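Local coordinates for peptidase, M20/M25/M40 family (Staphylococcus aureus, PDB 4EWT), which probably hydrolyses N-acyl amino acids or related amides, as a two-manganese amidohydrolase of the M20 peptidase family, at residues I75-P83 against V132-V140; A107-L115 against L373-G381. All coordinates share one frame; numbering follows the deposited sequence.

Interaction 1: residues I75-P83 against V132-V140; sequences IRADFDALP and VIHQPAEEV. With MN (manganese (II) ion), chain E.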
ATOM      1  N   ILE A  75      22.600  23.714  37.842  1.00 28.68           N
ATOM      2  CA  ILE A  75      21.291  23.112  38.085  1.00 27.46           C
ATOM      3  C   ILE A  75      20.237  23.906  37.311  1.00 26.68           C
ATOM      4  O   ILE A  75      20.254  25.131  37.308  1.00 26.92           O
ATOM      5  CB  ILE A  75      20.977  22.996  39.602  1.00 27.30           C
ATOM      6  CG1 ILE A  75      21.079  24.356  40.296  1.00 26.73           C
ATOM      7  CG2 ILE A  75      21.951  21.999  40.257  1.00 29.03           C
ATOM      8  CD1 ILE A  75      20.712  24.321  41.765  1.00 27.14           C
ATOM      9  N   ARG A  76      19.347  23.202  36.627  1.00 26.15           N
ATOM     10  CA  ARG A  76      18.520  23.832  35.604  1.00 26.27           C
ATOM     11  C   ARG A  76      17.019  23.739  35.903  1.00 26.07           C
ATOM     12  O   ARG A  76      16.517  22.680  36.273  1.00 25.26           O
ATOM     13  CB  ARG A  76      18.863  23.221  34.239  1.00 26.44           C
ATOM     14  CG  ARG A  76      18.108  23.785  33.060  1.00 26.97           C
ATOM     15  CD  ARG A  76      16.788  23.064  32.835  1.00 25.94           C
ATOM     16  NE  ARG A  76      16.390  23.204  31.444  1.00 27.24           N
ATOM     17  CZ  ARG A  76      15.524  22.417  30.812  1.00 25.97           C
ATOM     18  NH1 ARG A  76      14.913  21.411  31.442  1.00 24.40           N
ATOM     19  NH2 ARG A  76      15.281  22.648  29.536  1.00 25.72           N
ATOM     20  N   ALA A  77      16.329  24.872  35.757  1.00 26.89           N
ATOM     21  CA  ALA A  77      14.864  24.932  35.810  1.00 27.58           C
ATOM     22  C   ALA A  77      14.343  25.789  34.667  1.00 28.43           C
ATOM     23  O   ALA A  77      14.811  26.906  34.467  1.00 29.38           O
ATOM     24  CB  ALA A  77      14.387  25.506  37.150  1.00 27.41           C
ATOM     25  N   ASP A  78      13.372  25.268  33.923  1.00 28.89           N
ATOM     26  CA  ASP A  78      12.733  26.029  32.839  1.00 30.61           C
ATOM     27  C   ASP A  78      11.466  26.735  33.325  1.00 31.32           C
ATOM     28  O   ASP A  78      10.887  26.343  34.350  1.00 31.28           O
ATOM     29  CB  ASP A  78      12.471  25.159  31.592  1.00 30.59           C
ATOM     30  CG  ASP A  78      11.983  23.751  31.930  1.00 31.43           C
ATOM     31  OD1 ASP A  78      11.717  23.433  33.113  1.00 33.58           O
ATOM     32  OD2 ASP A  78      11.858  22.947  30.989  1.00 32.92           O
ATOM     33  N   PHE A  79      11.061  27.792  32.619  1.00 32.43           N
ATOM     34  CA  PHE A  79       9.935  28.609  33.089  1.00 33.71           C
ATOM     35  C   PHE A  79       8.889  29.067  32.064  1.00 35.59           C
ATOM     36  O   PHE A  79       7.983  29.834  32.417  1.00 37.08           O
ATOM     37  CB  PHE A  79      10.414  29.794  33.940  1.00 34.16           C
ATOM     38  CG  PHE A  79      11.269  30.798  33.206  1.00 35.04           C
ATOM     39  CD1 PHE A  79      10.686  31.853  32.502  1.00 37.02           C
ATOM     40  CD2 PHE A  79      12.659  30.734  33.281  1.00 33.50           C
ATOM     41  CE1 PHE A  79      11.476  32.808  31.860  1.00 38.04           C
ATOM     42  CE2 PHE A  79      13.460  31.689  32.645  1.00 35.09           C
ATOM     43  CZ  PHE A  79      12.868  32.728  31.932  1.00 37.47           C
ATOM     44  N   ASP A  80       8.998  28.598  30.823  1.00 35.21           N
ATOM     45  CA  ASP A  80       7.996  28.923  29.803  1.00 37.62           C
ATOM     46  C   ASP A  80       6.752  28.052  29.948  1.00 37.86           C
ATOM     47  O   ASP A  80       6.825  26.915  30.435  1.00 36.59           O
ATOM     48  CB  ASP A  80       8.568  28.819  28.374  1.00 37.59           C
ATOM     49  CG  ASP A  80       9.107  27.426  28.043  1.00 36.14           C
ATOM     50  OD1 ASP A  80       9.608  26.712  28.946  1.00 34.12           O
ATOM     51  OD2 ASP A  80       9.055  27.051  26.851  1.00 37.20           O
ATOM     52  N   ALA A  81       5.615  28.598  29.528  1.00 40.24           N
ATOM     53  CA  ALA A  81       4.342  27.879  29.543  1.00 41.60           C
ATOM     54  C   ALA A  81       3.911  27.500  28.121  1.00 42.71           C
ATOM     55  O   ALA A  81       4.678  27.689  27.179  1.00 42.75           O
ATOM     56  CB  ALA A  81       3.279  28.712  30.229  1.00 43.38           C
ATOM     57  N   LEU A  82       2.688  26.987  27.974  1.00 44.46           N
ATOM     58  CA  LEU A  82       2.190  26.460  26.694  1.00 45.65           C
ATOM     59  C   LEU A  82       0.883  27.127  26.228  1.00 49.07           C
ATOM     60  O   LEU A  82       0.141  27.659  27.057  1.00 51.06           O
ATOM     61  CB  LEU A  82       1.972  24.951  26.814  1.00 44.26           C
ATOM     62  CG  LEU A  82       3.203  24.054  26.901  1.00 41.68           C
ATOM     63  CD1 LEU A  82       2.872  22.793  27.684  1.00 41.57           C
ATOM     64  CD2 LEU A  82       3.712  23.718  25.510  1.00 41.43           C
ATOM     65  N   PRO A  83       0.601  27.100  24.902  1.00 50.30           N
ATOM     66  CA  PRO A  83      -0.659  27.642  24.364  1.00 53.82           C
ATOM     67  C   PRO A  83      -1.853  26.700  24.596  1.00 54.67           C
ATOM     68  O   PRO A  83      -2.356  26.084  23.653  1.00 55.26           O
ATOM     69  CB  PRO A  83      -0.364  27.787  22.864  1.00 54.65           C
ATOM     70  CG  PRO A  83       0.637  26.710  22.578  1.00 51.27           C
ATOM     71  CD  PRO A  83       1.501  26.641  23.821  1.00 48.85           C
ATOM     72  N   VAL A 132      22.878  28.298  38.852  1.00 32.55           N
ATOM     73  CA  VAL A 132      21.467  28.046  38.669  1.00 31.57           C
ATOM     74  C   VAL A 132      21.056  28.621  37.321  1.00 32.40           C
ATOM     75  O   VAL A 132      21.310  29.796  37.043  1.00 34.00           O
ATOM     76  CB  VAL A 132      20.637  28.669  39.797  1.00 31.44           C
ATOM     77  CG1 VAL A 132      19.165  28.384  39.587  1.00 29.78           C
ATOM     78  CG2 VAL A 132      21.110  28.132  41.137  1.00 30.95           C
ATOM     79  N   ILE A 133      20.445  27.778  36.490  1.00 31.33           N
ATOM     80  CA  ILE A 133      19.990  28.166  35.166  1.00 32.18           C
ATOM     81  C   ILE A 133      18.465  28.240  35.151  1.00 31.66           C
ATOM     82  O   ILE A 133      17.787  27.219  35.262  1.00 31.20           O
ATOM     83  CB  ILE A 133      20.483  27.156  34.082  1.00 32.09           C
ATOM     84  CG1 ILE A 133      22.013  27.131  34.018  1.00 32.94           C
ATOM     85  CG2 ILE A 133      19.899  27.487  32.702  1.00 32.60           C
ATOM     86  CD1 ILE A 133      22.582  25.983  33.182  1.00 34.49           C
ATOM     87  N   HIS A 134      17.933  29.453  35.029  1.00 32.47           N
ATOM     88  CA  HIS A 134      16.505  29.645  34.820  1.00 32.48           C
ATOM     89  C   HIS A 134      16.274  29.863  33.325  1.00 33.39           C
ATOM     90  O   HIS A 134      16.630  30.912  32.779  1.00 34.88           O
ATOM     91  CB  HIS A 134      15.981  30.828  35.651  1.00 33.63           C
ATOM     92  CG  HIS A 134      15.872  30.537  37.117  1.00 32.36           C
ATOM     93  ND1 HIS A 134      16.748  31.059  38.046  1.00 33.83           N
ATOM     94  CD2 HIS A 134      14.985  29.788  37.815  1.00 30.93           C
ATOM     95  CE1 HIS A 134      16.400  30.648  39.254  1.00 32.05           C
ATOM     96  NE2 HIS A 134      15.339  29.869  39.140  1.00 31.53           N
ATOM     97  N   GLN A 135      15.696  28.855  32.670  1.00 32.79           N
ATOM     98  CA  GLN A 135      15.628  28.797  31.209  1.00 33.55           C
ATOM     99  C   GLN A 135      14.236  29.085  30.650  1.00 34.30           C
ATOM    100  O   GLN A 135      13.259  28.470  31.073  1.00 33.12           O
ATOM    101  CB  GLN A 135      16.108  27.424  30.717  1.00 32.74           C
ATOM    102  CG  GLN A 135      16.319  27.319  29.208  1.00 33.14           C
ATOM    103  CD  GLN A 135      16.213  25.895  28.710  1.00 33.19           C
ATOM    104  OE1 GLN A 135      17.029  25.035  29.051  1.00 31.84           O
ATOM    105  NE2 GLN A 135      15.195  25.632  27.900  1.00 32.73           N
ATOM    106  N   PRO A 136      14.142  30.026  29.696  1.00 36.62           N
ATOM    107  CA  PRO A 136      12.909  30.240  28.951  1.00 38.20           C
ATOM    108  C   PRO A 136      12.836  29.313  27.736  1.00 38.35           C
ATOM    109  O   PRO A 136      13.783  28.567  27.464  1.00 37.51           O
ATOM    110  CB  PRO A 136      13.058  31.682  28.467  1.00 40.77           C
ATOM    111  CG  PRO A 136      14.507  31.836  28.234  1.00 41.03           C
ATOM    112  CD  PRO A 136      15.165  31.026  29.336  1.00 38.46           C
ATOM    113  N   ALA A 137      11.709  29.359  27.032  1.00 39.88           N
ATOM    114  CA  ALA A 137      11.613  28.863  25.653  1.00 41.05           C
ATOM    115  C   ALA A 137      11.947  27.379  25.448  1.00 39.39           C
ATOM    116  O   ALA A 137      12.364  26.987  24.364  1.00 40.26           O
ATOM    117  CB  ALA A 137      12.478  29.740  24.729  1.00 43.03           C
ATOM    118  N   GLU A 138      11.749  26.559  26.476  1.00 38.09           N
ATOM    119  CA  GLU A 138      12.008  25.118  26.372  1.00 37.02           C
ATOM    120  C   GLU A 138      11.071  24.438  25.364  1.00 37.21           C
ATOM    121  O   GLU A 138      11.481  23.532  24.645  1.00 37.12           O
ATOM    122  CB  GLU A 138      11.899  24.453  27.757  1.00 35.44           C
ATOM    123  CG  GLU A 138      12.315  22.974  27.815  1.00 36.21           C
ATOM    124  CD  GLU A 138      11.255  22.005  27.289  1.00 37.92           C
ATOM    125  OE1 GLU A 138      10.041  22.279  27.462  1.00 38.82           O
ATOM    126  OE2 GLU A 138      11.642  20.964  26.702  1.00 36.67           O
ATOM    127  N   GLU A 139       9.825  24.898  25.303  1.00 38.43           N
ATOM    128  CA  GLU A 139       8.749  24.171  24.619  1.00 38.68           C
ATOM    129  C   GLU A 139       8.704  24.279  23.099  1.00 39.95           C
ATOM    130  O   GLU A 139       8.179  23.380  22.423  1.00 39.55           O
ATOM    131  CB  GLU A 139       7.392  24.580  25.199  1.00 39.67           C
ATOM    132  CG  GLU A 139       7.209  24.188  26.660  1.00 38.77           C
ATOM    133  CD  GLU A 139       7.006  22.691  26.863  1.00 38.41           C
ATOM    134  OE1 GLU A 139       7.181  21.900  25.910  1.00 37.43           O
ATOM    135  OE2 GLU A 139       6.673  22.299  28.001  1.00 38.93           O
ATOM    136  N   VAL A 140       9.220  25.382  22.565  1.00 41.37           N
ATOM    137  CA  VAL A 140       9.099  25.671  21.133  1.00 43.11           C
ATOM    138  C   VAL A 140      10.483  25.824  20.497  1.00 43.53           C
ATOM    139  O   VAL A 140      11.286  26.624  20.968  1.00 43.61           O
ATOM    140  CB  VAL A 140       8.242  26.945  20.870  1.00 45.66           C
ATOM    141  CG1 VAL A 140       7.933  27.096  19.382  1.00 47.69           C
ATOM    142  CG2 VAL A 140       6.951  26.911  21.674  1.00 45.24           C
TER
HETATM  143 MN    MN E 401       6.456  20.143  27.938  1.00 55.48          MN
HETATM  144  O   HOH W   1       5.446  24.478  29.838  1.00 14.53           O
HETATM  145  O   HOH W   2       8.884  20.231  28.020  1.00 31.85           O
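Two nitrogens of R76 grip one atom of Q135, both approaching from above the carbonyl plane, not along its lone-pair directions: NE lies 3.1 Å and NH2 3.0 Å from Q135 OE1. The oxygen sits in the guanidinium plane, but both donors reach it from the same face of the amide, turned 61° from the guanidinium. R76 pairs with I133 in the sheet; with its CG opposite the backbone N (chi1 -179°) and the chain bent at chi2, its end reaches Q135. D334 and E333 form salt bridges with NH2, and Y338 also bonds OE1. The strands run parallel, 18° apart, stitched by bonds such as A77 N to I133 O, 2.8 Å. Past the strand ends, the F79 ring packs on P136, CZ to CB 3.6 Å. D80, itself bonded by S30, accepts the backbone N of E139 on the syn side of OD2, at 2.8 Å, consistent with a second-shell role, fixing the backbone that carries E139. E139 OE2 binds manganese at 2.2 Å, with C103, H362 and a water. L82 CD2 lies against E139 CD at 3.7 Å. Strand 129-135 sits between 60-65 and 72-78, and 159-166 flanks 72-78 on its other side; helix 144-150 packs on the face of I133 and Q135, 105-120 meets I75 and 34-43 meets H134 on the other face, and F79 touches both 34-43 and 105-120.

Interaction 2: residues A107-L115 against L373-G381; sequences AHTAYMLVL and LLISAEAVG
Helices 107-115 and 373-381 run in broadly the same direction, their axes 8.8 Å apart at closest approach and crossing at -49°. The backbones come near at two places one turn apart: CA of Y111 is 5.3 Å from CA of L373, and CA of L115 is 5.6 Å from CA of A377. Y111 is the knob of the contact, set among L373, S376, A377 and V380. The CB of S376 lies over the middle of the Y111 ring, 3.6 Å from the centroid and 5° off the normal, a CH-pi contact; the S376 hydroxyl bonds S372 O and T349 instead. At the far end of the ring, Y111 OH touches V380 CG2 at 3.6 Å. Toward the N-terminal end of 107-115, L373 packs through one branch: CD2 lies against the methyl groups of A107 and A110, 3.8 Å from A110 CB. One turn beyond Y111, L115 has CG anti to the backbone N (chi1 172°), and the bend at chi2 splits its methyls, CD2 meeting V380 CG1 at 3.6 Å while CD1 rests on the bare CA of G381 at 3.7 Å. No hydrogen bond crosses. Residues spaced by four, A107, Y111 and L115 against L373, A377 and G381, with this crossing angle are consistent with ridges-into-grooves packing in the helical layer of an alpha/beta domain, where V380 touches I75 of the sheet.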
ATOM      1  N   ALA A 107       6.370  24.788  38.746  1.00 31.90           N
ATOM      2  CA  ALA A 107       6.876  24.017  39.878  1.00 31.32           C
ATOM      3  C   ALA A 107       8.395  23.875  39.834  1.00 29.60           C
ATOM      4  O   ALA A 107       9.047  23.963  40.866  1.00 30.16           O
ATOM      5  CB  ALA A 107       6.215  22.657  39.947  1.00 32.08           C
ATOM      6  N   HIS A 108       8.967  23.679  38.648  1.00 28.25           N
ATOM      7  CA  HIS A 108      10.420  23.666  38.527  1.00 26.84           C
ATOM      8  C   HIS A 108      11.051  24.983  39.010  1.00 26.82           C
ATOM      9  O   HIS A 108      12.036  24.977  39.745  1.00 25.53           O
ATOM     10  CB  HIS A 108      10.864  23.355  37.105  1.00 26.01           C
ATOM     11  CG  HIS A 108      10.347  22.049  36.581  1.00 25.98           C
ATOM     12  ND1 HIS A 108      10.197  21.799  35.236  1.00 24.99           N
ATOM     13  CD2 HIS A 108       9.930  20.930  37.221  1.00 25.62           C
ATOM     14  CE1 HIS A 108       9.720  20.579  35.066  1.00 24.92           C
ATOM     15  NE2 HIS A 108       9.541  20.033  36.254  1.00 25.72           N
ATOM     16  N   THR A 109      10.463  26.103  38.601  1.00 27.27           N
ATOM     17  CA  THR A 109      10.964  27.417  38.986  1.00 27.98           C
ATOM     18  C   THR A 109      10.809  27.643  40.495  1.00 28.44           C
ATOM     19  O   THR A 109      11.735  28.111  41.163  1.00 27.85           O
ATOM     20  CB  THR A 109      10.262  28.513  38.159  1.00 29.12           C
ATOM     21  OG1 THR A 109      10.442  28.210  36.771  1.00 29.09           O
ATOM     22  CG2 THR A 109      10.835  29.900  38.448  1.00 29.29           C
ATOM     23  N   ALA A 110       9.654  27.257  41.023  1.00 29.28           N
ATOM     24  CA  ALA A 110       9.342  27.444  42.438  1.00 30.34           C
ATOM     25  C   ALA A 110      10.374  26.799  43.363  1.00 29.93           C
ATOM     26  O   ALA A 110      10.941  27.474  44.247  1.00 29.94           O
ATOM     27  CB  ALA A 110       7.930  26.931  42.755  1.00 31.42           C
ATOM     28  N   TYR A 111      10.623  25.506  43.163  1.00 29.22           N
ATOM     29  CA  TYR A 111      11.522  24.779  44.055  1.00 29.06           C
ATOM     30  C   TYR A 111      12.963  25.274  43.887  1.00 28.19           C
ATOM     31  O   TYR A 111      13.696  25.365  44.866  1.00 28.16           O
ATOM     32  CB  TYR A 111      11.426  23.257  43.862  1.00 28.86           C
ATOM     33  CG  TYR A 111      12.441  22.691  42.889  1.00 28.56           C
ATOM     34  CD1 TYR A 111      13.763  22.449  43.284  1.00 29.05           C
ATOM     35  CD2 TYR A 111      12.087  22.403  41.578  1.00 28.52           C
ATOM     36  CE1 TYR A 111      14.706  21.948  42.385  1.00 28.81           C
ATOM     37  CE2 TYR A 111      13.022  21.890  40.675  1.00 29.12           C
ATOM     38  CZ  TYR A 111      14.327  21.664  41.091  1.00 28.71           C
ATOM     39  OH  TYR A 111      15.256  21.163  40.200  1.00 29.73           O
ATOM     40  N   MET A 112      13.348  25.586  42.645  1.00 27.52           N
ATOM     41  CA  MET A 112      14.693  26.064  42.342  1.00 27.22           C
ATOM     42  C   MET A 112      14.982  27.426  42.975  1.00 27.62           C
ATOM     43  O   MET A 112      16.084  27.661  43.475  1.00 27.87           O
ATOM     44  CB  MET A 112      14.920  26.129  40.828  1.00 26.51           C
ATOM     45  CG  MET A 112      16.356  26.491  40.451  1.00 27.40           C
ATOM     46  SD  MET A 112      17.563  25.243  40.988  1.00 30.38           S
ATOM     47  CE  MET A 112      17.297  24.003  39.696  1.00 26.04           C
ATOM     48  N   LEU A 113      14.002  28.329  42.946  1.00 27.76           N
ATOM     49  CA  LEU A 113      14.188  29.638  43.575  1.00 27.98           C
ATOM     50  C   LEU A 113      14.450  29.489  45.072  1.00 27.99           C
ATOM     51  O   LEU A 113      15.368  30.115  45.610  1.00 28.38           O
ATOM     52  CB  LEU A 113      12.987  30.569  43.327  1.00 29.12           C
ATOM     53  CG  LEU A 113      12.726  31.119  41.921  1.00 28.91           C
ATOM     54  CD1 LEU A 113      11.380  31.808  41.917  1.00 30.45           C
ATOM     55  CD2 LEU A 113      13.818  32.077  41.430  1.00 28.37           C
ATOM     56  N   VAL A 114      13.668  28.642  45.731  1.00 27.52           N
ATOM     57  CA  VAL A 114      13.804  28.428  47.172  1.00 28.21           C
ATOM     58  C   VAL A 114      15.063  27.613  47.522  1.00 28.01           C
ATOM     59  O   VAL A 114      15.704  27.857  48.548  1.00 29.40           O
ATOM     60  CB  VAL A 114      12.513  27.802  47.778  1.00 29.31           C
ATOM     61  CG1 VAL A 114      12.679  27.524  49.270  1.00 28.80           C
ATOM     62  CG2 VAL A 114      11.322  28.720  47.543  1.00 28.60           C
ATOM     63  N   LEU A 115      15.428  26.666  46.667  1.00 27.20           N
ATOM     64  CA  LEU A 115      16.670  25.934  46.863  1.00 26.95           C
ATOM     65  C   LEU A 115      17.883  26.849  46.699  1.00 26.71           C
ATOM     66  O   LEU A 115      18.845  26.742  47.454  1.00 27.32           O
ATOM     67  CB  LEU A 115      16.768  24.756  45.901  1.00 26.49           C
ATOM     68  CG  LEU A 115      18.113  24.011  45.871  1.00 26.17           C
ATOM     69  CD1 LEU A 115      18.442  23.378  47.212  1.00 26.59           C
ATOM     70  CD2 LEU A 115      18.096  22.955  44.777  1.00 24.89           C
ATOM     71  N   LEU A 373       7.525  19.408  45.005  1.00 42.44           N
ATOM     72  CA  LEU A 373       8.352  20.616  45.156  1.00 40.64           C
ATOM     73  C   LEU A 373       9.491  20.398  46.148  1.00 40.02           C
ATOM     74  O   LEU A 373      10.662  20.601  45.823  1.00 38.23           O
ATOM     75  CB  LEU A 373       7.510  21.826  45.588  1.00 42.05           C
ATOM     76  CG  LEU A 373       6.556  22.476  44.579  1.00 43.11           C
ATOM     77  CD1 LEU A 373       5.561  23.373  45.283  1.00 45.16           C
ATOM     78  CD2 LEU A 373       7.303  23.271  43.526  1.00 41.84           C
ATOM     79  N   LEU A 374       9.130  19.973  47.354  1.00 41.88           N
ATOM     80  CA  LEU A 374      10.096  19.758  48.429  1.00 41.72           C
ATOM     81  C   LEU A 374      11.079  18.637  48.081  1.00 40.32           C
ATOM     82  O   LEU A 374      12.289  18.774  48.295  1.00 38.92           O
ATOM     83  CB  LEU A 374       9.364  19.482  49.753  1.00 44.76           C
ATOM     84  CG  LEU A 374      10.167  19.171  51.021  1.00 46.21           C
ATOM     85  CD1 LEU A 374      11.179  20.268  51.341  1.00 44.96           C
ATOM     86  CD2 LEU A 374       9.232  18.927  52.201  1.00 49.53           C
ATOM     87  N   ILE A 375      10.549  17.545  47.530  1.00 40.55           N
ATOM     88  CA  ILE A 375      11.361  16.396  47.127  1.00 40.12           C
ATOM     89  C   ILE A 375      12.413  16.779  46.083  1.00 37.68           C
ATOM     90  O   ILE A 375      13.546  16.308  46.145  1.00 37.91           O
ATOM     91  CB  ILE A 375      10.481  15.230  46.607  1.00 41.27           C
ATOM     92  CG1 ILE A 375       9.641  14.647  47.747  1.00 44.09           C
ATOM     93  CG2 ILE A 375      11.335  14.131  45.965  1.00 39.82           C
ATOM     94  CD1 ILE A 375       8.575  13.640  47.277  1.00 45.01           C
ATOM     95  N   SER A 376      12.037  17.641  45.140  1.00 35.93           N
ATOM     96  CA  SER A 376      12.963  18.129  44.120  1.00 33.80           C
ATOM     97  C   SER A 376      14.103  18.943  44.738  1.00 33.11           C
ATOM     98  O   SER A 376      15.279  18.721  44.428  1.00 32.46           O
ATOM     99  CB  SER A 376      12.217  18.957  43.075  1.00 32.49           C
ATOM    100  OG  SER A 376      11.274  18.151  42.392  1.00 34.08           O
ATOM    101  N   ALA A 377      13.752  19.873  45.621  1.00 33.45           N
ATOM    102  CA  ALA A 377      14.748  20.695  46.305  1.00 33.13           C
ATOM    103  C   ALA A 377      15.698  19.851  47.152  1.00 34.17           C
ATOM    104  O   ALA A 377      16.914  20.031  47.084  1.00 33.36           O
ATOM    105  CB  ALA A 377      14.071  21.774  47.146  1.00 33.91           C
ATOM    106  N   GLU A 378      15.137  18.922  47.927  1.00 36.12           N
ATOM    107  CA  GLU A 378      15.932  18.028  48.780  1.00 38.14           C
ATOM    108  C   GLU A 378      16.904  17.194  47.954  1.00 37.58           C
ATOM    109  O   GLU A 378      18.083  17.080  48.303  1.00 38.80           O
ATOM    110  CB  GLU A 378      15.030  17.116  49.623  1.00 40.58           C
ATOM    111  CG  GLU A 378      14.416  17.786  50.856  1.00 43.03           C
ATOM    112  CD  GLU A 378      13.368  16.915  51.547  1.00 47.05           C
ATOM    113  OE1 GLU A 378      13.061  15.814  51.038  1.00 48.18           O
ATOM    114  OE2 GLU A 378      12.841  17.333  52.599  1.00 48.69           O
ATOM    115  N   ALA A 379      16.403  16.625  46.864  1.00 36.19           N
ATOM    116  CA  ALA A 379      17.208  15.819  45.951  1.00 35.56           C
ATOM    117  C   ALA A 379      18.345  16.611  45.313  1.00 33.80           C
ATOM    118  O   ALA A 379      19.503  16.214  45.398  1.00 35.16           O
ATOM    119  CB  ALA A 379      16.325  15.212  44.879  1.00 34.48           C
ATOM    120  N   VAL A 380      18.011  17.737  44.686  1.00 31.47           N
ATOM    121  CA  VAL A 380      19.009  18.565  44.011  1.00 29.96           C
ATOM    122  C   VAL A 380      19.998  19.157  45.017  1.00 31.20           C
ATOM    123  O   VAL A 380      21.214  19.099  44.809  1.00 31.96           O
ATOM    124  CB  VAL A 380      18.341  19.653  43.112  1.00 28.36           C
ATOM    125  CG1 VAL A 380      19.370  20.562  42.476  1.00 26.32           C
ATOM    126  CG2 VAL A 380      17.506  18.992  42.022  1.00 26.97           C
ATOM    127  N   GLY A 381      19.485  19.689  46.127  1.00 31.20           N
ATOM    128  CA  GLY A 381      20.356  20.213  47.172  1.00 32.25           C
ATOM    129  C   GLY A 381      21.356  19.198  47.703  1.00 34.19           C
ATOM    130  O   GLY A 381      22.534  19.515  47.890  1.00 34.97           O
TER

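Interactions 1 and 2 have centres about 15 Å apart and form successive layers of the alpha/beta domain: paired strands of the mixed sheet, then two helices packed over it. Along the chain their segments alternate, 75-83, 107-115, 132-140, 373-381, so helix 105-120 is the crossover of a beta-alpha-beta unit whose strands meet in interaction 1. The layers touch directly: D78 OD1 lies 3.1 Å from H108 ND1, probably a hydrogen bond, and I75 CD1 packs 3.4 Å from M112 SD. Manganese ligands lie nearby: E139 after strand 129-135, C103 just before and H105 at the start of helix 105-120, H164 near the end of strand 159-166, and H362 in the loop leading to helix 372-386.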